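Local atomic coordinates of oligopeptide-binding protein AppA (Bacillus subtilis, PDB entry 1XOC), a protein that binds oligopeptides as the binding-protein component of an ABC transporter that can replace the Opp system in sporulation and genetic competence. Residues L24-I29 and V217-I222; G30-F35 and D42-D47; N36-T41 and D154-L159; E49-S54 and G186-K191. All blocks are in the same frame, centred on the assembly; numbering follows the deposited sequence. Where two conformers were deposited one is given.

Overall arrangement
The four contacts follow the chain from strand 23-28 through the next loop and helix 43-52, tying each piece to a partner. Interaction 1 pairs the strand in its sheet, and its centre lies about 12 Å from that of interaction 2, at the start of the helix; Tyr219 OH bridges them, 2.8 Å from Asp47 OD2. Interaction 4 fixes the other end of the helix. Glu49 joins it to interaction 3, with OE2 2.6 Å from Ser40 OG, while Tyr53 OH reaches Phe35 O of interaction 2. The bound peptide runs past interactions 2 and 3, meeting Asp43, Thr41, Asp154 and Ser155; interaction 4 lies farther along the helix.

Interaction 1. Residues L24-I29 and V217-I222; sequences LVVGSI and VTYKVI
Val26, Ser28, Thr218 and Lys220 each give their N-H and their carbonyl O to a ladder of five hydrogen bonds joining 24-29 to 217-222 as parallel strands. Lys220 N meets Val26 O at 2.7 Å, and Val26 N in turn reaches Thr218 O almost straight along the C=O axis. Thr218 N to Leu24 O, Ser28 N to Lys220 O and Ile222 N to Ser28 O complete the ladder. Leu24 O also accepts from a water 2.8 Å away, which lies 2.7 Å from Thr218 OG1 and so adds a water bridge beside the direct bond from Thr218 N.

Apolar contacts flank the ladder on both faces. On one, the beta-branched Val25 and Thr218, well suited to extended backbone, lie side by side, and Val25 CG1 rests 4.1 Å from Lys220 CB; beyond it the lysine chain is fully extended. On the other, Val26 CG2 meets Val217 CG1 at 4.3 Å, and CG1 approaches Tyr219 CD2. The tyrosine has CG anti to its backbone N (chi1 -161°), and its ring comes close to Ser28, whose CB is 3.4 Å from Tyr219 CE1. A serine is small enough for that spot, and its OG bonds to Gly30 O; the phenol hydroxyl bonds to Asp47.

In a four-stranded mixed sheet, strand 23-28 is followed by 216-221, then 198-203 and 188-194; Asn238 and Phe239 bond to the backbone of Val25 and Gly27. Helix 43-52 covers the face bearing Val217 and Tyr219 through Ala44, Ile48 and Met51, while Ile222 packs on helix 225-234.

Interaction 2. Residues G30-F35 and D42-D47; sequences GEPTLF and DDASTD. With ZN (zinc ion), chain O.
The ring of Pro32 lies against the first turn of helix 43-52, its CG 3.6 Å from Ala44 O and close to the Ala44 methyl. That methyl also sits near Gly30 O, so an alanine fits where the loop passes close to the helix. Ser45 carries the polar part. Its OG, anti to its own carbonyl carbon (chi1 -58°), accepts from Thr33 N at 3.0 Å in an almost straight bond of 174° and donates to Asp42 OD2 at 2.7 Å on the syn side of the carboxylate. Asp42 is the N-cap: its OD1 takes Ser45 N at 3.2 Å, from above the carboxylate plane, and weakly Ala44 N, with Trp398 NE1 as a further donor. An alanine at Ser45 would probably leave Thr33 N without its acceptor and Asp42 OD2 without the serine hydroxyl, so that the loop is held less firmly to the helix. A water joins Glu31 O to Thr33 OG1 and, weakly, to Asp42 OD1.

One turn beyond Asp43, Asp47 OD2 binds a zinc ion at 2.3 Å together with three waters, one of which donates to Asp43 OD2. Arg508 forms salt bridges with both aspartates, and the backbone of Asp43 hydrogen-bonds to the bound peptide. This is a classical aspartate-capped helix N-terminus, here placed at the peptide-binding site of a family 5 solute-binding protein.

Interaction 3. Residues N36-T41 and D154-L159; sequences NSLYST and DSTAIL
Ser37 and Asn36, in an Asx turn, receive the chain as it leaves helix 147-155; in the turn Asn36 OD1 accepts from Leu38 N at 3.1 Å. Ser155, in the last turn of that helix, directs its carbonyl O to Ser37 CB, while its own hydroxyl bonds to Asn151 O and weakly to the backbone of the bound peptide. Thr156 is where the helical conformation is lost, and its CG2 touches Leu38 CD2 at 4.4 Å. In one of the two conformers of Ser37, with OG between backbone N and carbonyl carbon (chi1 70°), Ala157 N donates to OG at 3.0 Å, so this bond may not always be made. The small Ala157 side chain suits this place, since its CB packs against both Ser37 and Tyr53. Ala157 O accepts from a water at 2.8 Å, which also donates to Asn36 OD1 and, in the same conformer, lies 2.7 Å from Ser37 OG, tying the turn to segment 154-159. An alanine at Asn36 would probably leave Leu38 N without its acceptor, the water with one acceptor fewer, and Asn178 OD1 without the amide donor, so that the turn could loosen. Leu159 closes the contact with one methyl, CD1, 4.2 Å from Leu38 CD1; the side chain crosses that of Asn36 at about a right angle, with CD1 3.7 Å from ND2.

Interaction 4. Residues E49-S54 and G186-K191; sequences ENMLYS and GPFKFK
Met51 and Leu52, in the last turn of helix 43-52, turn their carbonyl oxygens to the segment 186-191. Met51 O accepts from Phe188 N at 3.0 Å, with an N-H angle of 154°. Leu52 O takes Gly186 N at 2.8 Å, the donor lying well above the carbonyl plane, 50° out of it. Between these two donors stands Pro187, which has no N-H to offer; its CD instead touches Met51 O at 3.1 Å. Gly186 suits the spot because a side chain there would run into the Met51-Tyr53 backbone, and its own O is held by His93 NE2 and Asn204 ND2. Nearby hydroxyls find partners outside the contact, Tyr53 OH at Phe35 O and Ser54 OG at Ser185 OG.

Apolar contacts lie beside these bonds. The flexible thioether of Met51 suits its place, since SD can lie against the Phe188 ring in a Met-aromatic contact, 4.9 Å from the ring centroid and oblique to it, while Met51 CB lies near its CD2. Leu52 CD2 packs on Phe190 CB at 4.1 Å. Leu201 and Val217, on the neighbouring strands of the sheet, touch both Met51 and Phe188.

The chemistry implies that carbonyls at the end of the helix are satisfied, in buried surroundings, by the N-H groups of Gly186, just before the strand, and Phe188, its first residue, which probably helps hold the end of helix 43-52 against the start of strand 188-194.

Interaction 1. Residues L24-I29 and V217-I222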
loop_
_atom_site.group_PDB
_atom_site.type_symbol
_atom_site.label_atom_id
_atom_site.label_comp_id
_atom_site.label_asym_id
_atom_site.label_seq_id
_atom_site.Cartn_x
_atom_site.Cartn_y
_atom_site.Cartn_z
ATOM N N LEU A 24 20.011 -13.158 -1.998
ATOM C CA LEU A 24 18.597 -13.417 -1.781
ATOM C C LEU A 24 17.875 -13.130 -3.086
ATOM O O LEU A 24 18.143 -12.122 -3.736
ATOM C CB LEU A 24 18.030 -12.578 -0.637
ATOM C CG LEU A 24 16.734 -13.102 -0.022
ATOM C CD1 LEU A 24 17.019 -14.262 0.900
ATOM C CD2 LEU A 24 16.055 -11.986 0.688
ATOM N N VAL A 25 16.990 -14.037 -3.478
ATOM C CA VAL A 25 16.173 -13.845 -4.663
ATOM C C VAL A 25 14.721 -13.897 -4.211
ATOM O O VAL A 25 14.197 -14.954 -3.862
ATOM C CB VAL A 25 16.464 -14.877 -5.765
ATOM C CG1 VAL A 25 15.594 -14.592 -6.999
ATOM C CG2 VAL A 25 17.947 -14.877 -6.131
ATOM N N VAL A 26 14.115 -12.721 -4.215
ATOM C CA VAL A 26 12.752 -12.466 -3.740
ATOM C C VAL A 26 11.804 -12.562 -4.932
ATOM O O VAL A 26 11.961 -11.854 -5.941
ATOM C CB VAL A 26 12.648 -11.056 -3.112
ATOM C CG1 VAL A 26 11.231 -10.704 -2.649
ATOM C CG2 VAL A 26 13.662 -10.932 -1.977
ATOM N N GLY A 27 10.805 -13.427 -4.817
ATOM C CA GLY A 27 9.787 -13.545 -5.876
ATOM C C GLY A 27 8.705 -12.505 -5.645
ATOM O O GLY A 27 8.289 -12.267 -4.492
ATOM N N SER A 28 8.288 -11.813 -6.703
ATOM C CA SER A 28 7.213 -10.839 -6.582
ATOM C C SER A 28 6.250 -11.029 -7.720
ATOM O O SER A 28 6.659 -11.176 -8.882
ATOM C CB SER A 28 7.746 -9.413 -6.655
ATOM O OG SER A 28 6.642 -8.498 -6.685
ATOM N N ILE A 29 4.958 -10.951 -7.428
ATOM C CA ILE A 29 3.967 -11.043 -8.531
ATOM C C ILE A 29 3.663 -9.713 -9.214
ATOM O O ILE A 29 2.892 -9.691 -10.179
ATOM C CB ILE A 29 2.641 -11.693 -8.087
ATOM C CG1 ILE A 29 1.893 -10.830 -7.071
ATOM C CG2 ILE A 29 2.922 -13.114 -7.568
ATOM C CD1 ILE A 29 0.443 -11.299 -6.821
ATOM N N VAL A 217 20.565 -8.618 -3.530
ATOM C CA VAL A 217 19.147 -8.911 -3.471
ATOM C C VAL A 217 18.562 -8.743 -4.863
ATOM O O VAL A 217 18.735 -7.716 -5.493
ATOM C CB VAL A 217 18.422 -7.958 -2.522
ATOM C CG1 VAL A 217 16.935 -8.222 -2.541
ATOM C CG2 VAL A 217 18.950 -8.096 -1.144
ATOM N N THR A 218 17.877 -9.772 -5.329
ATOM C CA THR A 218 17.241 -9.744 -6.627
ATOM C C THR A 218 15.731 -9.827 -6.444
ATOM O O THR A 218 15.245 -10.685 -5.748
ATOM C CB THR A 218 17.724 -10.941 -7.457
ATOM O OG1 THR A 218 19.135 -10.858 -7.651
ATOM C CG2 THR A 218 17.146 -10.897 -8.840
ATOM N N TYR A 219 15.013 -8.908 -7.068
ATOM C CA TYR A 219 13.565 -8.852 -6.988
ATOM C C TYR A 219 13.074 -9.384 -8.318
ATOM O O TYR A 219 13.125 -8.701 -9.304
ATOM C CB TYR A 219 13.121 -7.399 -6.807
ATOM C CG TYR A 219 11.730 -7.122 -6.265
ATOM C CD1 TYR A 219 10.706 -6.741 -7.098
ATOM C CD2 TYR A 219 11.474 -7.163 -4.912
ATOM C CE1 TYR A 219 9.469 -6.450 -6.613
ATOM C CE2 TYR A 219 10.235 -6.873 -4.422
ATOM C CZ TYR A 219 9.235 -6.511 -5.267
ATOM O OH TYR A 219 7.986 -6.213 -4.793
ATOM N N LYS A 220 12.620 -10.625 -8.304
ATOM C CA LYS A 220 12.339 -11.346 -9.524
ATOM C C LYS A 220 10.854 -11.305 -9.815
ATOM O O LYS A 220 10.059 -11.737 -9.014
ATOM C CB LYS A 220 12.821 -12.786 -9.412
ATOM C CG LYS A 220 12.760 -13.543 -10.728
ATOM C CD LYS A 220 13.362 -14.919 -10.615
ATOM C CE LYS A 220 13.324 -15.627 -11.959
ATOM N NZ LYS A 220 13.857 -16.988 -11.835
ATOM N N VAL A 221 10.502 -10.776 -10.976
ATOM C CA VAL A 221 9.113 -10.579 -11.313
ATOM C C VAL A 221 8.522 -11.831 -11.941
ATOM O O VAL A 221 8.956 -12.273 -12.992
ATOM C CB VAL A 221 8.932 -9.392 -12.260
ATOM C CG1 VAL A 221 7.485 -9.136 -12.479
ATOM C CG2 VAL A 221 9.595 -8.165 -11.691
ATOM N N ILE A 222 7.531 -12.393 -11.269
ATOM C CA ILE A 222 6.889 -13.608 -11.707
ATOM C C ILE A 222 5.375 -13.421 -11.580
ATOM O O ILE A 222 4.810 -13.753 -10.553
ATOM C CB ILE A 222 7.349 -14.824 -10.861
ATOM C CG1 ILE A 222 8.886 -14.876 -10.749
ATOM C CG2 ILE A 222 6.800 -16.124 -11.448
ATOM C CD1 ILE A 222 9.353 -15.914 -9.771
HETATM O O HOH W 1 20.353 -11.945 -5.515
#

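Interaction 2. Residues G30-F35 and D42-D47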
loop_
_atom_site.group_PDB
_atom_site.type_symbol
_atom_site.label_atom_id
_atom_site.label_comp_id
_atom_site.label_asym_id
_atom_site.label_seq_id
_atom_site.Cartn_x
_atom_site.Cartn_y
_atom_site.Cartn_z
ATOM N N GLY A 30 4.250 -8.623 -8.748
ATOM C CA GLY A 30 4.033 -7.297 -9.350
ATOM C C GLY A 30 5.350 -6.578 -9.636
ATOM O O GLY A 30 6.235 -6.558 -8.805
ATOM N N GLU A 31 5.472 -6.017 -10.832
ATOM C CA GLU A 31 6.663 -5.244 -11.181
ATOM C C GLU A 31 6.541 -3.808 -10.733
ATOM O O GLU A 31 5.489 -3.200 -10.925
ATOM C CB GLU A 31 6.879 -5.276 -12.686
ATOM C CG GLU A 31 8.222 -4.750 -13.131
ATOM C CD GLU A 31 8.538 -5.134 -14.551
ATOM O OE1 GLU A 31 7.616 -5.550 -15.305
ATOM O OE2 GLU A 31 9.721 -4.997 -14.910
ATOM N N PRO A 32 7.625 -3.240 -10.155
ATOM C CA PRO A 32 7.592 -1.819 -9.848
ATOM C C PRO A 32 7.438 -0.911 -11.063
ATOM O O PRO A 32 7.623 -1.335 -12.258
ATOM C CB PRO A 32 8.956 -1.564 -9.185
ATOM C CG PRO A 32 9.412 -2.893 -8.714
ATOM C CD PRO A 32 8.915 -3.851 -9.749
ATOM N N THR A 33 7.141 0.349 -10.772
ATOM C CA THR A 33 6.993 1.388 -11.782
ATOM C C THR A 33 8.169 2.369 -11.741
ATOM O O THR A 33 8.773 2.676 -12.746
ATOM C CB THR A 33 5.689 2.137 -11.532
ATOM O OG1 THR A 33 4.597 1.255 -11.756
ATOM C CG2 THR A 33 5.483 3.253 -12.534
ATOM N N LEU A 34 8.482 2.857 -10.551
ATOM C CA LEU A 34 9.595 3.759 -10.400
ATOM C C LEU A 34 10.026 3.817 -8.935
ATOM O O LEU A 34 9.314 3.360 -8.081
ATOM C CB LEU A 34 9.223 5.152 -10.910
ATOM C CG LEU A 34 8.409 6.124 -10.054
ATOM C CD1 LEU A 34 8.264 7.483 -10.630
ATOM C CD2 LEU A 34 7.102 5.618 -9.603
ATOM N N PHE A 35 11.189 4.396 -8.670
ATOM C CA PHE A 35 11.754 4.408 -7.325
ATOM C C PHE A 35 11.910 5.836 -6.859
ATOM O O PHE A 35 12.941 6.446 -7.009
ATOM C CB PHE A 35 13.099 3.690 -7.303
ATOM C CG PHE A 35 13.116 2.424 -8.105
ATOM C CD1 PHE A 35 14.016 2.248 -9.119
ATOM C CD2 PHE A 35 12.217 1.428 -7.849
ATOM C CE1 PHE A 35 14.024 1.097 -9.843
ATOM C CE2 PHE A 35 12.225 0.287 -8.581
ATOM C CZ PHE A 35 13.135 0.129 -9.582
ATOM N N ASP A 42 2.473 2.303 -5.147
ATOM C CA ASP A 42 2.318 0.839 -5.078
ATOM C C ASP A 42 3.404 0.169 -4.259
ATOM O O ASP A 42 4.543 0.647 -4.197
ATOM C CB ASP A 42 2.213 0.225 -6.483
ATOM C CG ASP A 42 3.529 0.171 -7.206
ATOM O OD1 ASP A 42 4.104 -0.939 -7.268
ATOM O OD2 ASP A 42 4.013 1.220 -7.680
ATOM N N ASP A 43 3.081 -0.956 -3.653
ATOM C CA ASP A 43 4.002 -1.609 -2.750
ATOM C C ASP A 43 5.258 -2.179 -3.404
ATOM O O ASP A 43 6.301 -2.258 -2.797
ATOM C CB ASP A 43 3.306 -2.719 -2.009
ATOM C CG ASP A 43 3.772 -2.808 -0.577
ATOM O OD1 ASP A 43 3.833 -1.752 0.115
ATOM O OD2 ASP A 43 4.098 -3.934 -0.145
ATOM N N ALA A 44 5.182 -2.564 -4.661
ATOM C CA ALA A 44 6.353 -3.105 -5.328
ATOM C C ALA A 44 7.415 -2.020 -5.474
ATOM O O ALA A 44 8.612 -2.247 -5.240
ATOM C CB ALA A 44 5.960 -3.672 -6.680
ATOM N N SER A 45 6.998 -0.835 -5.915
ATOM C CA SER A 45 7.898 0.331 -5.960
ATOM C C SER A 45 8.442 0.615 -4.582
ATOM O O SER A 45 9.633 0.810 -4.422
ATOM C CB SER A 45 7.193 1.551 -6.565
ATOM O OG SER A 45 6.696 1.292 -7.907
ATOM N N THR A 46 7.578 0.595 -3.604
ATOM C CA THR A 46 7.992 0.945 -2.258
ATOM C C THR A 46 9.027 -0.070 -1.712
ATOM O O THR A 46 9.965 0.297 -0.990
ATOM C CB THR A 46 6.786 1.100 -1.321
ATOM O OG1 THR A 46 5.938 2.145 -1.813
ATOM C CG2 THR A 46 7.184 1.497 0.089
ATOM N N ASP A 47 8.863 -1.350 -2.030
ATOM C CA ASP A 47 9.847 -2.363 -1.618
ATOM C C ASP A 47 11.265 -2.002 -2.079
ATOM O O ASP A 47 12.240 -2.164 -1.310
ATOM C CB ASP A 47 9.526 -3.748 -2.193
ATOM C CG ASP A 47 8.392 -4.464 -1.481
ATOM O OD1 ASP A 47 8.064 -4.153 -0.299
ATOM O OD2 ASP A 47 7.894 -5.406 -2.149
HETATM ZN ZN ZN O . 6.435 -6.689 -0.893
HETATM O O HOH W 2 4.129 -0.855 -10.248
HETATM O O HOH W 3 4.747 -5.631 -1.832
HETATM O O HOH W 4 5.921 -9.066 -0.872
HETATM O O HOH W 5 8.038 -8.374 -1.330
#

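Interaction 3. Residues N36-T41 and D154-L159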
loop_
_atom_site.group_PDB
_atom_site.type_symbol
_atom_site.label_atom_id
_atom_site.label_comp_id
_atom_site.label_asym_id
_atom_site.label_seq_id
_atom_site.Cartn_x
_atom_site.Cartn_y
_atom_site.Cartn_z
ATOM N N ASN A 36 10.833 6.340 -6.299
ATOM C CA ASN A 36 10.767 7.709 -5.823
ATOM C C ASN A 36 9.503 7.892 -4.989
ATOM O O ASN A 36 8.407 7.838 -5.485
ATOM C CB ASN A 36 10.764 8.699 -6.990
ATOM C CG ASN A 36 10.972 10.133 -6.551
ATOM O OD1 ASN A 36 10.509 10.531 -5.462
ATOM N ND2 ASN A 36 11.674 10.933 -7.378
ATOM N N SER A 37 9.659 8.038 -3.674
ATOM C CA SER A 37 8.516 8.050 -2.793
ATOM C C SER A 37 7.535 9.210 -3.041
ATOM O O SER A 37 6.376 9.142 -2.619
ATOM C CB SER A 37 8.986 8.042 -1.355
ATOM O OG SER A 37 9.563 9.272 -1.042
ATOM N N LEU A 38 7.985 10.262 -3.723
ATOM C CA LEU A 38 7.103 11.389 -4.028
ATOM C C LEU A 38 6.083 11.053 -5.132
ATOM O O LEU A 38 5.101 11.778 -5.305
ATOM C CB LEU A 38 7.905 12.636 -4.392
ATOM C CG LEU A 38 8.921 13.130 -3.353
ATOM C CD1 LEU A 38 9.774 14.261 -3.930
ATOM C CD2 LEU A 38 8.150 13.542 -2.124
ATOM N N TYR A 39 6.290 9.971 -5.897
ATOM C CA TYR A 39 5.445 9.626 -7.000
ATOM C C TYR A 39 4.830 8.237 -6.951
ATOM O O TYR A 39 3.753 8.033 -7.500
ATOM C CB TYR A 39 6.236 9.801 -8.310
ATOM C CG TYR A 39 6.669 11.245 -8.475
ATOM C CD1 TYR A 39 7.968 11.653 -8.211
ATOM C CD2 TYR A 39 5.752 12.219 -8.826
ATOM C CE1 TYR A 39 8.323 13.002 -8.325
ATOM C CE2 TYR A 39 6.096 13.542 -8.945
ATOM C CZ TYR A 39 7.388 13.943 -8.682
ATOM O OH TYR A 39 7.694 15.302 -8.816
ATOM N N SER A 40 5.513 7.271 -6.379
ATOM C CA SER A 40 4.996 5.932 -6.350
ATOM C C SER A 40 3.749 5.802 -5.491
ATOM O O SER A 40 3.609 6.495 -4.474
ATOM C CB SER A 40 6.048 4.935 -5.911
ATOM O OG SER A 40 6.488 5.213 -4.603
ATOM N N THR A 41 2.865 4.893 -5.901
ATOM C CA THR A 41 1.651 4.616 -5.121
ATOM C C THR A 41 1.512 3.138 -4.739
ATOM O O THR A 41 0.524 2.778 -4.092
ATOM C CB THR A 41 0.361 5.126 -5.788
ATOM O OG1 THR A 41 0.212 4.486 -7.067
ATOM C CG2 THR A 41 0.381 6.647 -6.008
ATOM N N ASP A 154 8.787 8.797 7.750
ATOM C CA ASP A 154 9.291 7.457 7.443
ATOM C C ASP A 154 8.974 7.073 6.006
ATOM O O ASP A 154 9.466 6.053 5.551
ATOM C CB ASP A 154 8.833 6.368 8.393
ATOM C CG ASP A 154 7.372 6.241 8.488
ATOM O OD1 ASP A 154 6.919 5.304 9.206
ATOM O OD2 ASP A 154 6.638 7.073 7.929
ATOM N N SER A 155 8.152 7.870 5.335
ATOM C CA SER A 155 7.726 7.576 3.937
ATOM C C SER A 155 8.498 8.303 2.873
ATOM O O SER A 155 8.423 7.929 1.679
ATOM C CB SER A 155 6.260 7.933 3.781
ATOM O OG SER A 155 5.482 7.182 4.684
ATOM N N THR A 156 9.255 9.322 3.275
ATOM C CA THR A 156 9.919 10.214 2.353
ATOM C C THR A 156 11.400 9.857 2.164
ATOM O O THR A 156 12.248 10.153 3.011
ATOM C CB THR A 156 9.782 11.664 2.757
ATOM O OG1 THR A 156 8.406 11.937 3.039
ATOM C CG2 THR A 156 10.294 12.634 1.648
ATOM N N ALA A 157 11.672 9.204 1.036
ATOM C CA ALA A 157 13.046 8.855 0.658
ATOM C C ALA A 157 13.838 10.089 0.319
ATOM O O ALA A 157 13.391 10.886 -0.502
ATOM C CB ALA A 157 13.050 7.917 -0.556
ATOM N N ILE A 158 15.036 10.231 0.917
ATOM C CA ILE A 158 15.846 11.420 0.716
ATOM C C ILE A 158 16.603 11.317 -0.629
ATOM O O ILE A 158 17.398 10.383 -0.881
ATOM C CB ILE A 158 16.802 11.685 1.942
ATOM C CG1 ILE A 158 16.016 11.798 3.253
ATOM C CG2 ILE A 158 17.605 12.907 1.684
ATOM C CD1 ILE A 158 14.885 12.759 3.242
ATOM N N LEU A 159 16.373 12.324 -1.470
ATOM C CA LEU A 159 16.962 12.362 -2.808
ATOM C C LEU A 159 18.165 13.307 -2.880
ATOM O O LEU A 159 18.237 14.281 -2.127
ATOM C CB LEU A 159 15.910 12.821 -3.817
ATOM C CG LEU A 159 14.599 12.029 -3.867
ATOM C CD1 LEU A 159 13.625 12.729 -4.803
ATOM C CD2 LEU A 159 14.835 10.613 -4.332
HETATM O O HOH W 6 11.515 10.311 -2.563
#

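Interaction 4. Residues E49-S54 and G186-K191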
loop_
_atom_site.group_PDB
_atom_site.type_symbol
_atom_site.label_atom_id
_atom_site.label_comp_id
_atom_site.label_asym_id
_atom_site.label_seq_id
_atom_site.Cartn_x
_atom_site.Cartn_y
_atom_site.Cartn_z
ATOM N N GLU A 49 12.366 1.076 -3.107
ATOM C CA GLU A 49 12.721 2.349 -2.487
ATOM C C GLU A 49 13.312 2.186 -1.086
ATOM O O GLU A 49 14.281 2.847 -0.727
ATOM C CB GLU A 49 11.462 3.236 -2.392
ATOM C CG GLU A 49 10.978 3.741 -3.737
ATOM C CD GLU A 49 9.589 4.348 -3.682
ATOM O OE1 GLU A 49 9.006 4.430 -2.591
ATOM O OE2 GLU A 49 9.054 4.759 -4.739
ATOM N N ASN A 50 12.741 1.273 -0.324
ATOM C CA ASN A 50 13.214 1.065 1.056
ATOM C C ASN A 50 14.584 0.396 1.131
ATOM O O ASN A 50 15.217 0.418 2.200
ATOM C CB ASN A 50 12.154 0.365 1.902
ATOM C CG ASN A 50 11.105 1.348 2.382
ATOM O OD1 ASN A 50 10.222 1.766 1.633
ATOM N ND2 ASN A 50 11.262 1.797 3.598
ATOM N N MET A 51 15.053 -0.199 0.034
ATOM C CA MET A 51 16.420 -0.730 -0.059
ATOM C C MET A 51 17.387 0.291 -0.605
ATOM O O MET A 51 18.550 0.314 -0.223
ATOM C CB MET A 51 16.465 -2.013 -0.903
ATOM C CG MET A 51 15.845 -3.170 -0.164
ATOM S SD MET A 51 15.970 -4.777 -0.982
ATOM C CE MET A 51 14.816 -4.536 -2.314
ATOM N N LEU A 52 16.933 1.106 -1.566
ATOM C CA LEU A 52 17.822 2.114 -2.205
ATOM C C LEU A 52 18.095 3.386 -1.409
ATOM O O LEU A 52 19.150 3.999 -1.592
ATOM C CB LEU A 52 17.254 2.569 -3.564
ATOM C CG LEU A 52 17.164 1.554 -4.695
ATOM C CD1 LEU A 52 16.370 2.051 -5.856
ATOM C CD2 LEU A 52 18.557 1.198 -5.082
ATOM N N TYR A 53 17.107 3.841 -0.616
ATOM C CA TYR A 53 17.117 5.167 -0.024
ATOM C C TYR A 53 17.135 5.076 1.472
ATOM O O TYR A 53 16.884 4.006 2.043
ATOM C CB TYR A 53 15.869 5.948 -0.472
ATOM C CG TYR A 53 15.796 6.119 -1.958
ATOM C CD1 TYR A 53 16.740 6.895 -2.618
ATOM C CD2 TYR A 53 14.771 5.559 -2.672
ATOM C CE1 TYR A 53 16.708 7.057 -3.989
ATOM C CE2 TYR A 53 14.723 5.718 -4.032
ATOM C CZ TYR A 53 15.677 6.468 -4.667
ATOM O OH TYR A 53 15.572 6.621 -6.054
ATOM N N SER A 54 17.374 6.227 2.091
ATOM C CA SER A 54 17.227 6.416 3.516
ATOM C C SER A 54 16.068 7.391 3.801
ATOM O O SER A 54 15.680 8.201 2.950
ATOM C CB SER A 54 18.502 6.961 4.123
ATOM O OG SER A 54 19.604 6.103 3.901
ATOM N N GLY A 186 20.721 4.338 0.707
ATOM C CA GLY A 186 20.234 3.166 1.418
ATOM C C GLY A 186 21.204 2.016 1.357
ATOM O O GLY A 186 22.285 2.118 0.734
ATOM N N PRO A 187 20.828 0.896 1.981
ATOM C CA PRO A 187 21.724 -0.224 2.174
ATOM C C PRO A 187 22.100 -1.003 0.943
ATOM O O PRO A 187 23.064 -1.774 0.991
ATOM C CB PRO A 187 20.962 -1.126 3.156
ATOM C CG PRO A 187 19.549 -0.720 3.044
ATOM C CD PRO A 187 19.537 0.703 2.657
ATOM N N PHE A 188 21.344 -0.836 -0.150
ATOM C CA PHE A 188 21.627 -1.567 -1.387
ATOM C C PHE A 188 21.665 -0.570 -2.537
ATOM O O PHE A 188 20.899 0.394 -2.575
ATOM C CB PHE A 188 20.582 -2.662 -1.635
ATOM C CG PHE A 188 20.638 -3.771 -0.626
ATOM C CD1 PHE A 188 21.467 -4.865 -0.834
ATOM C CD2 PHE A 188 19.916 -3.686 0.577
ATOM C CE1 PHE A 188 21.552 -5.889 0.112
ATOM C CE2 PHE A 188 19.988 -4.729 1.506
ATOM C CZ PHE A 188 20.800 -5.799 1.287
ATOM N N LYS A 189 22.564 -0.819 -3.474
ATOM C CA LYS A 189 22.748 0.009 -4.679
ATOM C C LYS A 189 22.094 -0.643 -5.913
ATOM O O LYS A 189 22.049 -1.855 -6.029
ATOM C CB LYS A 189 24.232 0.140 -5.007
ATOM C CG LYS A 189 25.130 0.625 -3.952
ATOM C CD LYS A 189 26.590 0.627 -4.479
ATOM C CE LYS A 189 27.070 -0.788 -4.824
ATOM N NZ LYS A 189 28.561 -1.006 -4.841
ATOM N N PHE A 190 21.590 0.177 -6.818
ATOM C CA PHE A 190 21.016 -0.314 -8.064
ATOM C C PHE A 190 22.072 -0.886 -8.989
ATOM O O PHE A 190 23.067 -0.237 -9.256
ATOM C CB PHE A 190 20.253 0.836 -8.751
ATOM C CG PHE A 190 19.593 0.460 -10.046
ATOM C CD1 PHE A 190 18.296 -0.029 -10.060
ATOM C CD2 PHE A 190 20.280 0.580 -11.244
ATOM C CE1 PHE A 190 17.681 -0.358 -11.284
ATOM C CE2 PHE A 190 19.678 0.245 -12.465
ATOM C CZ PHE A 190 18.376 -0.230 -12.472
ATOM N N LYS A 191 21.835 -2.092 -9.503
ATOM C CA LYS A 191 22.691 -2.670 -10.539
ATOM C C LYS A 191 22.005 -2.746 -11.908
ATOM O O LYS A 191 22.572 -2.321 -12.905
ATOM C CB LYS A 191 23.177 -4.048 -10.098
ATOM C CG LYS A 191 24.143 -4.689 -11.087
ATOM C CD LYS A 191 24.566 -6.089 -10.675
ATOM C CE LYS A 191 25.761 -6.533 -11.481
ATOM N NZ LYS A 191 25.615 -6.147 -12.930
#